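Local coordinates for protein ketosynthase (Streptomyces sp. MSC090213JE08, PDB 6KXD) that probably catalyses the decarboxylative condensation of malonyl-ACP with an acyl-ACP, extending the chain by two carbons, in a highly reducing type II polyketide synthase, at residues A[171-177]-A[398-402]; A[106-110]-A[176-180]; A[264-270]-A[395-399]; A[14-18]-A[233-238]. The contacts are given in a common frame with arbitrary orientation. Residue numbers count along the deposited sequence, not the author numbering.

Contact 1 of 4, residues A[171-177]-A[398-402]; sequences AAGNYSV and NNAVL
In the five-layered thiolase fold, the buried helix that starts at Ala172 packs here against strand 398-402. The short axes approach to 7.4 Å, and their N-to-C directions make an angle of 57°. Ala171, in a 3-10 turn ahead of the helix, lies nearest Ala400, with their CA atoms 5.8 Å apart. Ala400 is the apolar centre: its CB meets Tyr175 CD1 at 3.5 Å and Ala171 CB at 4.2 Å. At the far end, Val177 CG1 touches Leu402 CD1 at 3.7 Å, both side chains having chi1 near 180°. Tyr175 (chi1 m) starts sideways, but its ring reaches along the strand to put OH 3.2 Å from Asn398 CB; that hydroxyl hydrogen-bonds to Asn171 O of the other chain, so the contact borders the dimer interface. In relatives, the catalytic cysteine precedes this helix. The polar link comes from Asn174, whose OD1 is held by Asn390 ND2. With chi1 at -91°, Asn174 ND2 donates to Ala400 O at 3.0 Å and 157°.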
loop_
_atom_site.group_PDB
_atom_site.type_symbol
_atom_site.label_atom_id
_atom_site.label_comp_id
_atom_site.label_asym_id
_atom_site.label_seq_id
_atom_site.Cartn_x
_atom_site.Cartn_y
_atom_site.Cartn_z
ATOM N N ALA A 171 8.105 4.078 3.785
ATOM C CA ALA A 171 8.833 3.188 2.942
ATOM C C ALA A 171 8.091 2.966 1.624
ATOM O O ALA A 171 8.587 2.294 0.764
ATOM C CB ALA A 171 9.062 1.874 3.648
ATOM N N ALA A 172 6.917 3.574 1.471
ATOM C CA ALA A 172 5.990 3.144 0.438
ATOM C C ALA A 172 6.579 3.438 -0.947
ATOM O O ALA A 172 6.458 2.634 -1.839
ATOM C CB ALA A 172 4.650 3.780 0.682
ATOM N N GLY A 173 7.278 4.563 -1.121
ATOM C CA GLY A 173 7.919 4.873 -2.408
ATOM C C GLY A 173 8.896 3.796 -2.871
ATOM O O GLY A 173 8.866 3.370 -3.957
ATOM N N ASN A 174 9.756 3.338 -1.969
ATOM C CA ASN A 174 10.714 2.308 -2.240
ATOM C C ASN A 174 10.010 0.971 -2.498
ATOM O O ASN A 174 10.411 0.220 -3.384
ATOM C CB ASN A 174 11.690 2.135 -1.078
ATOM C CG ASN A 174 12.938 2.982 -1.216
ATOM O OD1 ASN A 174 13.097 3.677 -2.225
ATOM N ND2 ASN A 174 13.762 2.986 -0.171
ATOM N N TYR A 175 8.977 0.677 -1.705
ATOM C CA TYR A 175 8.185 -0.542 -1.982
ATOM C C TYR A 175 7.650 -0.508 -3.404
ATOM O O TYR A 175 7.632 -1.533 -4.115
ATOM C CB TYR A 175 6.976 -0.671 -1.085
ATOM C CG TYR A 175 7.234 -1.314 0.245
ATOM C CD1 TYR A 175 7.957 -0.663 1.231
ATOM C CD2 TYR A 175 6.702 -2.554 0.526
ATOM C CE1 TYR A 175 8.148 -1.256 2.464
ATOM C CE2 TYR A 175 6.866 -3.143 1.756
ATOM C CZ TYR A 175 7.592 -2.488 2.733
ATOM O OH TYR A 175 7.741 -3.119 3.939
ATOM N N SER A 176 7.171 0.674 -3.785
ATOM C CA SER A 176 6.489 0.840 -5.071
ATOM C C SER A 176 7.484 0.674 -6.225
ATOM O O SER A 176 7.177 0.016 -7.207
ATOM C CB SER A 176 5.762 2.182 -5.104
ATOM O OG SER A 176 4.678 2.216 -4.187
ATOM N N VAL A 177 8.669 1.303 -6.114
ATOM C CA VAL A 177 9.708 1.192 -7.105
ATOM C C VAL A 177 10.136 -0.275 -7.206
ATOM O O VAL A 177 10.285 -0.813 -8.299
ATOM C CB VAL A 177 10.906 2.115 -6.778
ATOM C CG1 VAL A 177 12.080 1.830 -7.681
ATOM C CG2 VAL A 177 10.549 3.594 -6.857
ATOM N N ASN A 398 8.393 -1.783 8.763
ATOM C CA ASN A 398 8.482 -2.012 7.382
ATOM C C ASN A 398 9.725 -1.295 6.875
ATOM O O ASN A 398 9.797 -0.066 6.987
ATOM C CB ASN A 398 7.272 -1.440 6.662
ATOM C CG ASN A 398 6.013 -2.282 6.779
ATOM O OD1 ASN A 398 5.078 -2.005 6.055
ATOM N ND2 ASN A 398 5.975 -3.313 7.615
ATOM N N ASN A 399 10.690 -2.051 6.383
ATOM C CA ASN A 399 11.866 -1.473 5.810
ATOM C C ASN A 399 11.955 -1.849 4.340
ATOM O O ASN A 399 11.700 -3.007 3.957
ATOM C CB ASN A 399 13.146 -1.941 6.503
ATOM C CG ASN A 399 13.098 -1.767 7.995
ATOM O OD1 ASN A 399 13.094 -0.644 8.508
ATOM N ND2 ASN A 399 13.049 -2.892 8.711
ATOM N N ALA A 400 12.358 -0.876 3.526
ATOM C CA ALA A 400 12.630 -1.058 2.141
ATOM C C ALA A 400 13.869 -0.231 1.768
ATOM O O ALA A 400 13.924 0.954 2.016
ATOM C CB ALA A 400 11.462 -0.626 1.296
ATOM N N VAL A 401 14.798 -0.896 1.106
ATOM C CA VAL A 401 16.058 -0.314 0.679
ATOM C C VAL A 401 16.190 -0.552 -0.816
ATOM O O VAL A 401 15.986 -1.677 -1.296
ATOM C CB VAL A 401 17.218 -0.941 1.470
ATOM C CG1 VAL A 401 18.537 -0.357 1.000
ATOM C CG2 VAL A 401 17.003 -0.763 2.959
ATOM N N LEU A 402 16.455 0.527 -1.556
ATOM C CA LEU A 402 16.545 0.519 -2.977
ATOM C C LEU A 402 17.971 0.881 -3.395
ATOM O O LEU A 402 18.549 1.790 -2.803
ATOM C CB LEU A 402 15.551 1.552 -3.495
ATOM C CG LEU A 402 15.589 1.874 -4.984
ATOM C CD1 LEU A 402 15.007 0.728 -5.786
ATOM C CD2 LEU A 402 14.844 3.175 -5.261
#

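Contact 2 of 4, residues A[106-110]-A[176-180]; sequences VITVG and SVGYG
This is a buried helix-on-sheet contact, in which helix segment 176-180 lies along strand 106-110, nearly antiparallel to it. The short axes are 8.0 Å apart at an angle of 164°, with CA pairs Thr108-Ser176 at 5.3 Å and Val106-Gly180 at 6.6 Å. Val106 and Thr108, both with chi1 near 180°, point toward the helix, whereas Ile107 and Val109 turn to helix 147-156 on the other face of the sheet. Thr108 CG2 fits against Ser176 O (3.2 Å) and, more loosely, the edge of the Tyr179 ring. Val106 CG1 lies 3.9 Å from Tyr179 CD2; that tyrosine's hydroxyl is hydrogen-bonded to Glu162. Thr108 OG1 and Ser176 OG (3.4 Å) make at most a weak hydrogen bond, since the Thr108 proton can also go to Thr164 O; Ser176 OG donates to Ala172 O. Gly110, where a CB would point toward the helix, lets the backbones lie close. A parallel central strand packed on a buried core helix is the hallmark of each half of the thiolase fold.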
loop_
_atom_site.group_PDB
_atom_site.type_symbol
_atom_site.label_atom_id
_atom_site.label_comp_id
_atom_site.label_asym_id
_atom_site.label_seq_id
_atom_site.Cartn_x
_atom_site.Cartn_y
_atom_site.Cartn_z
ATOM N N VAL A 106 2.252 -1.282 -14.740
ATOM C CA VAL A 106 1.963 -1.228 -13.370
ATOM C C VAL A 106 2.067 0.250 -12.965
ATOM O O VAL A 106 3.009 0.917 -13.343
ATOM C CB VAL A 106 2.894 -2.154 -12.565
ATOM C CG1 VAL A 106 2.898 -1.816 -11.082
ATOM C CG2 VAL A 106 2.523 -3.609 -12.769
ATOM N N ILE A 107 1.095 0.714 -12.170
ATOM C CA ILE A 107 1.128 2.021 -11.547
ATOM C C ILE A 107 1.008 1.783 -10.052
ATOM O O ILE A 107 0.014 1.283 -9.613
ATOM C CB ILE A 107 -0.012 2.911 -12.047
ATOM C CG1 ILE A 107 0.076 3.155 -13.551
ATOM C CG2 ILE A 107 -0.056 4.207 -11.245
ATOM C CD1 ILE A 107 -1.096 3.949 -14.083
ATOM N N THR A 108 2.051 2.112 -9.324
ATOM C CA THR A 108 2.090 1.797 -7.913
ATOM C C THR A 108 2.612 3.042 -7.206
ATOM O O THR A 108 3.716 3.513 -7.508
ATOM C CB THR A 108 2.833 0.479 -7.693
ATOM O OG1 THR A 108 2.938 0.240 -6.290
ATOM C CG2 THR A 108 4.194 0.485 -8.331
ATOM N N VAL A 109 1.702 3.607 -6.404
ATOM C CA VAL A 109 1.873 4.812 -5.681
ATOM C C VAL A 109 1.840 4.457 -4.202
ATOM O O VAL A 109 0.887 3.896 -3.716
ATOM C CB VAL A 109 0.792 5.854 -5.988
ATOM C CG1 VAL A 109 1.038 7.103 -5.169
ATOM C CG2 VAL A 109 0.754 6.196 -7.469
ATOM N N GLY A 110 2.879 4.875 -3.507
ATOM C CA GLY A 110 2.953 4.721 -2.078
ATOM C C GLY A 110 2.269 5.873 -1.385
ATOM O O GLY A 110 2.260 6.977 -1.895
ATOM N N SER A 176 7.171 0.674 -3.785
ATOM C CA SER A 176 6.489 0.840 -5.071
ATOM C C SER A 176 7.484 0.674 -6.225
ATOM O O SER A 176 7.177 0.016 -7.207
ATOM C CB SER A 176 5.762 2.182 -5.104
ATOM O OG SER A 176 4.678 2.216 -4.187
ATOM N N VAL A 177 8.669 1.303 -6.114
ATOM C CA VAL A 177 9.708 1.192 -7.105
ATOM C C VAL A 177 10.136 -0.275 -7.206
ATOM O O VAL A 177 10.285 -0.813 -8.299
ATOM C CB VAL A 177 10.906 2.115 -6.778
ATOM C CG1 VAL A 177 12.080 1.830 -7.681
ATOM C CG2 VAL A 177 10.549 3.594 -6.857
ATOM N N GLY A 178 10.320 -0.913 -6.052
ATOM C CA GLY A 178 10.693 -2.308 -5.991
ATOM C C GLY A 178 9.661 -3.197 -6.662
ATOM O O GLY A 178 10.005 -4.109 -7.417
ATOM N N TYR A 179 8.376 -2.880 -6.461
ATOM C CA TYR A 179 7.328 -3.634 -7.092
ATOM C C TYR A 179 7.367 -3.445 -8.603
ATOM O O TYR A 179 7.177 -4.397 -9.379
ATOM C CB TYR A 179 5.948 -3.261 -6.555
ATOM C CG TYR A 179 4.878 -4.181 -7.080
ATOM C CD1 TYR A 179 5.043 -5.561 -7.008
ATOM C CD2 TYR A 179 3.758 -3.698 -7.725
ATOM C CE1 TYR A 179 4.076 -6.432 -7.488
ATOM C CE2 TYR A 179 2.774 -4.561 -8.191
ATOM C CZ TYR A 179 2.939 -5.932 -8.078
ATOM O OH TYR A 179 1.996 -6.808 -8.527
ATOM N N GLY A 180 7.603 -2.217 -9.032
ATOM C CA GLY A 180 7.805 -1.964 -10.457
ATOM C C GLY A 180 8.941 -2.815 -10.983
ATOM O O GLY A 180 8.841 -3.388 -12.029
#

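Contact 3 of 4, residues A[264-270]-A[395-399]; sequences CDAAHPT and FAGNN
Three direct hydrogen bonds fasten loop 264-270 to segment 395-399. Asp265 N donates to Gly397 O (2.9 Å), next to the single antiparallel, non-hydrogen-bonded pair Cys264-Asn398 (CA-CA 5.0 Å). Ala396 N donates almost linearly to Pro269 O (2.7 Å, 174°). Asn399 ND2 gives a short bond to Asp265 OD1 (2.6 Å) and also binds Ser263 OG. Water 1 bridges the same two side chains, donating to Asp265 OD2 (2.6 Å) and Asn399 OD1 (2.8 Å). The Phe-Ala-Gly-Asn-Asn sequence corresponds to the glycine-rich loop of ketosynthases, whose phenylalanine gates the acyl pocket in relatives, as Phe395 probably does. Ala396 and Gly397 both have positive phi (61° and 65°), and a CB on Gly397 would clash with Asp265 CB. Gly397 N is satisfied by water 2 (2.9 Å), which lies 3.0 Å from His268 O. Within the loop, Thr270 N donates to His268 ND1 (3.2 Å), which also accepts from Ala271 N, while Thr270 CG2 makes a CH-pi contact over the Phe395 ring, 3.8 Å from its centroid.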
loop_
_atom_site.group_PDB
_atom_site.type_symbol
_atom_site.label_atom_id
_atom_site.label_comp_id
_atom_site.label_asym_id
_atom_site.label_seq_id
_atom_site.Cartn_x
_atom_site.Cartn_y
_atom_site.Cartn_z
ATOM N N CYS A 264 11.085 -6.885 7.545
ATOM C CA CYS A 264 10.214 -6.523 8.518
ATOM C C CYS A 264 10.895 -6.729 9.865
ATOM O O CYS A 264 11.481 -7.798 10.151
ATOM C CB CYS A 264 8.915 -7.313 8.432
ATOM S SG CYS A 264 7.750 -6.769 9.683
ATOM N N ASP A 265 10.792 -5.721 10.724
ATOM C CA ASP A 265 11.449 -5.822 12.057
ATOM C C ASP A 265 10.781 -6.879 12.946
ATOM O O ASP A 265 11.454 -7.503 13.781
ATOM C CB ASP A 265 11.409 -4.523 12.852
ATOM C CG ASP A 265 11.947 -3.283 12.153
ATOM O OD1 ASP A 265 12.804 -3.439 11.259
ATOM O OD2 ASP A 265 11.548 -2.151 12.602
ATOM N N ALA A 266 9.457 -7.006 12.829
ATOM C CA ALA A 266 8.664 -7.910 13.598
ATOM C C ALA A 266 8.997 -7.678 15.064
ATOM O O ALA A 266 9.210 -8.599 15.853
ATOM C CB ALA A 266 8.926 -9.351 13.176
ATOM N N ALA A 267 9.066 -6.409 15.432
ATOM C CA ALA A 267 9.445 -6.043 16.804
ATOM C C ALA A 267 8.450 -5.026 17.382
ATOM O O ALA A 267 7.620 -5.332 18.250
ATOM C CB ALA A 267 10.871 -5.554 16.770
ATOM N N HIS A 268 8.476 -3.794 16.835
ATOM C CA HIS A 268 7.760 -2.685 17.430
ATOM C C HIS A 268 6.914 -1.981 16.371
ATOM O O HIS A 268 7.281 -1.982 15.214
ATOM C CB HIS A 268 8.732 -1.725 18.144
ATOM C CG HIS A 268 8.057 -0.804 19.105
ATOM N ND1 HIS A 268 7.548 0.430 18.720
ATOM C CD2 HIS A 268 7.810 -0.921 20.437
ATOM C CE1 HIS A 268 6.994 1.017 19.770
ATOM N NE2 HIS A 268 7.127 0.189 20.831
ATOM N N PRO A 269 5.703 -1.497 16.706
ATOM C CA PRO A 269 4.859 -0.854 15.703
ATOM C C PRO A 269 5.333 0.527 15.225
ATOM O O PRO A 269 4.894 0.968 14.205
ATOM C CB PRO A 269 3.498 -0.806 16.364
ATOM C CG PRO A 269 3.791 -0.764 17.846
ATOM C CD PRO A 269 5.011 -1.642 17.988
ATOM N N THR A 270 6.244 1.185 15.930
ATOM C CA THR A 270 6.608 2.590 15.572
ATOM C C THR A 270 8.121 2.813 15.649
ATOM O O THR A 270 8.683 3.532 14.856
ATOM C CB THR A 270 5.814 3.598 16.403
ATOM O OG1 THR A 270 6.209 3.471 17.767
ATOM C CG2 THR A 270 4.315 3.441 16.271
ATOM N N PHE A 395 6.685 2.836 10.114
ATOM C CA PHE A 395 5.877 2.185 11.159
ATOM C C PHE A 395 5.580 0.750 10.713
ATOM O O PHE A 395 5.814 0.400 9.532
ATOM C CB PHE A 395 4.616 2.973 11.440
ATOM C CG PHE A 395 4.811 4.218 12.263
ATOM C CD1 PHE A 395 6.082 4.712 12.537
ATOM C CD2 PHE A 395 3.707 4.889 12.770
ATOM C CE1 PHE A 395 6.236 5.838 13.330
ATOM C CE2 PHE A 395 3.869 6.039 13.532
ATOM C CZ PHE A 395 5.128 6.503 13.807
ATOM N N ALA A 396 5.186 -0.054 11.695
ATOM C CA ALA A 396 4.974 -1.538 11.523
ATOM C C ALA A 396 6.257 -2.294 11.099
ATOM O O ALA A 396 6.204 -3.387 10.498
ATOM C CB ALA A 396 3.852 -1.760 10.534
ATOM N N GLY A 397 7.422 -1.722 11.373
ATOM C CA GLY A 397 8.705 -2.341 11.109
ATOM C C GLY A 397 9.007 -2.569 9.645
ATOM O O GLY A 397 9.757 -3.471 9.286
ATOM N N ASN A 398 8.393 -1.783 8.763
ATOM C CA ASN A 398 8.482 -2.012 7.382
ATOM C C ASN A 398 9.725 -1.295 6.875
ATOM O O ASN A 398 9.797 -0.066 6.987
ATOM C CB ASN A 398 7.272 -1.440 6.662
ATOM C CG ASN A 398 6.013 -2.282 6.779
ATOM O OD1 ASN A 398 5.078 -2.005 6.055
ATOM N ND2 ASN A 398 5.975 -3.313 7.615
ATOM N N ASN A 399 10.690 -2.051 6.383
ATOM C CA ASN A 399 11.866 -1.473 5.810
ATOM C C ASN A 399 11.955 -1.849 4.340
ATOM O O ASN A 399 11.700 -3.007 3.957
ATOM C CB ASN A 399 13.146 -1.941 6.503
ATOM C CG ASN A 399 13.098 -1.767 7.995
ATOM O OD1 ASN A 399 13.094 -0.644 8.508
ATOM N ND2 ASN A 399 13.049 -2.892 8.711
HETATM O O HOH W 1 12.795 -0.284 11.260
HETATM O O HOH W 2 8.164 0.246 13.363
#

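Contact 4 of 4, residues A[14-18]-A[233-238]; sequences GFGVI and EGAGIL
Phe15 (chi1 m) sets its ring obliquely against the side chain of Leu238, with CE1 3.9 Å from Leu238 CD2, and stacks with His254 as well. Beneath this pair, strands 14-18 and 234-238 run antiparallel, their short axes 4.7 Å apart at closest and at 174°. Two hydrogen-bonded pairs fix the register. In Gly16-Ile237, Gly16 N donates to Ile237 O (2.7 Å) and Ile237 N to Gly16 O (2.8 Å); in Ile18-Ala235, Ile18 N donates to Ala235 O (3.0 Å) and Ala235 N to Ile18 O (2.9 Å). The non-hydrogen-bonded pairs Phe15-Leu238 and Val17-Gly236 have CA-CA distances of 4.8 Å. Here CA-H...O contacts add to the pairing, such as Gly236 CA to Gly16 O at 3.3 Å. Gly234, at phi 129° and psi -169°, adopts a conformation that calls for glycine, and a CB there would run into Ile18 O. Just before it, Glu233 turns off to a salt bridge with Arg44 and a hydrogen bond with Tyr81. This is the antiparallel part of the mixed sheet in the N-terminal half of the thiolase fold. Phe15, Val17 and Leu238 face the buried helix 341-355, while Ile18, Ala235 and Ile237 face helix 77-93; strand 191-198 pairs with the other edge of strand 234-242.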
loop_
_atom_site.group_PDB
_atom_site.type_symbol
_atom_site.label_atom_id
_atom_site.label_comp_id
_atom_site.label_asym_id
_atom_site.label_seq_id
_atom_site.Cartn_x
_atom_site.Cartn_y
_atom_site.Cartn_z
ATOM N N GLY A 14 12.107 8.261 -16.586
ATOM C CA GLY A 14 11.391 9.505 -16.320
ATOM C C GLY A 14 11.232 9.751 -14.834
ATOM O O GLY A 14 11.089 8.804 -14.068
ATOM N N PHE A 15 11.319 11.021 -14.445
ATOM C CA PHE A 15 11.100 11.472 -13.093
ATOM C C PHE A 15 10.078 12.589 -13.099
ATOM O O PHE A 15 10.183 13.540 -13.882
ATOM C CB PHE A 15 12.365 12.053 -12.450
ATOM C CG PHE A 15 13.522 11.102 -12.279
ATOM C CD1 PHE A 15 13.316 9.768 -11.974
ATOM C CD2 PHE A 15 14.831 11.562 -12.358
ATOM C CE1 PHE A 15 14.386 8.909 -11.789
ATOM C CE2 PHE A 15 15.899 10.708 -12.148
ATOM C CZ PHE A 15 15.676 9.380 -11.866
ATOM N N GLY A 16 9.097 12.465 -12.220
ATOM C CA GLY A 16 8.169 13.497 -11.969
ATOM C C GLY A 16 8.223 13.868 -10.506
ATOM O O GLY A 16 8.177 12.978 -9.671
ATOM N N VAL A 17 8.250 15.171 -10.219
ATOM C CA VAL A 17 8.478 15.692 -8.861
ATOM C C VAL A 17 7.581 16.900 -8.599
ATOM O O VAL A 17 7.639 17.892 -9.344
ATOM C CB VAL A 17 9.950 16.100 -8.642
ATOM C CG1 VAL A 17 10.136 16.657 -7.227
ATOM C CG2 VAL A 17 10.926 14.979 -8.924
ATOM N N ILE A 18 6.820 16.814 -7.507
ATOM C CA ILE A 18 6.110 17.853 -6.831
ATOM C C ILE A 18 6.645 17.872 -5.409
ATOM O O ILE A 18 6.349 16.967 -4.662
ATOM C CB ILE A 18 4.597 17.596 -6.759
ATOM C CG1 ILE A 18 3.928 17.463 -8.130
ATOM C CG2 ILE A 18 3.943 18.671 -5.921
ATOM C CD1 ILE A 18 3.620 18.781 -8.777
ATOM N N GLU A 233 5.075 16.793 2.260
ATOM C CA GLU A 233 4.159 16.321 1.307
ATOM C C GLU A 233 4.783 16.407 -0.077
ATOM O O GLU A 233 5.912 16.841 -0.262
ATOM C CB GLU A 233 2.874 17.138 1.368
ATOM C CG GLU A 233 3.078 18.636 1.081
ATOM C CD GLU A 233 1.800 19.392 0.826
ATOM O OE1 GLU A 233 0.725 18.942 1.270
ATOM O OE2 GLU A 233 1.886 20.434 0.152
ATOM N N GLY A 234 4.012 15.956 -1.058
ATOM C CA GLY A 234 4.454 15.990 -2.408
ATOM C C GLY A 234 4.286 14.650 -3.079
ATOM O O GLY A 234 3.608 13.805 -2.598
ATOM N N ALA A 235 4.881 14.515 -4.254
ATOM C CA ALA A 235 4.818 13.273 -4.979
ATOM C C ALA A 235 6.102 13.126 -5.774
ATOM O O ALA A 235 6.652 14.096 -6.337
ATOM C CB ALA A 235 3.600 13.281 -5.862
ATOM N N GLY A 236 6.600 11.895 -5.812
ATOM C CA GLY A 236 7.575 11.523 -6.746
ATOM C C GLY A 236 7.099 10.335 -7.518
ATOM O O GLY A 236 6.629 9.365 -6.915
ATOM N N ILE A 237 7.180 10.447 -8.839
ATOM C CA ILE A 237 6.848 9.352 -9.720
ATOM C C ILE A 237 8.041 9.078 -10.601
ATOM O O ILE A 237 8.593 10.006 -11.237
ATOM C CB ILE A 237 5.566 9.619 -10.520
ATOM C CG1 ILE A 237 4.369 9.865 -9.598
ATOM C CG2 ILE A 237 5.292 8.473 -11.463
ATOM C CD1 ILE A 237 3.900 8.612 -8.849
ATOM N N LEU A 238 8.392 7.794 -10.664
ATOM C CA LEU A 238 9.470 7.322 -11.463
ATOM C C LEU A 238 8.900 6.454 -12.578
ATOM O O LEU A 238 8.040 5.607 -12.334
ATOM C CB LEU A 238 10.438 6.513 -10.604
ATOM C CG LEU A 238 11.152 7.293 -9.501
ATOM C CD1 LEU A 238 10.286 7.365 -8.252
ATOM C CD2 LEU A 238 12.490 6.661 -9.168
#

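In the fold
Contacts 1 and 2 share helix 172-185. Contact 1 joins its start to the C-terminal strand 398-405, and contact 2, centred 9 Å away, joins its next turns to strand 105-110, so the helix is held between the sheets of the two halves of the fold. Contact 4 pairs the first strand with strand 234-242; it meets contacts 1 and 2 through Val177 CG2 and Leu238 CD1, 4.0 Å apart. Along the chain, contact 2 falls within the span of contact 4, whereas contacts 1 and 4 interlock. Contact 3, at the start of strand 398-405, shares Asn398 and Asn399 with contact 1. Its centre lies about 26 Å from that of contact 4, so the set runs from the core to the loop that probably gates the acyl pocket.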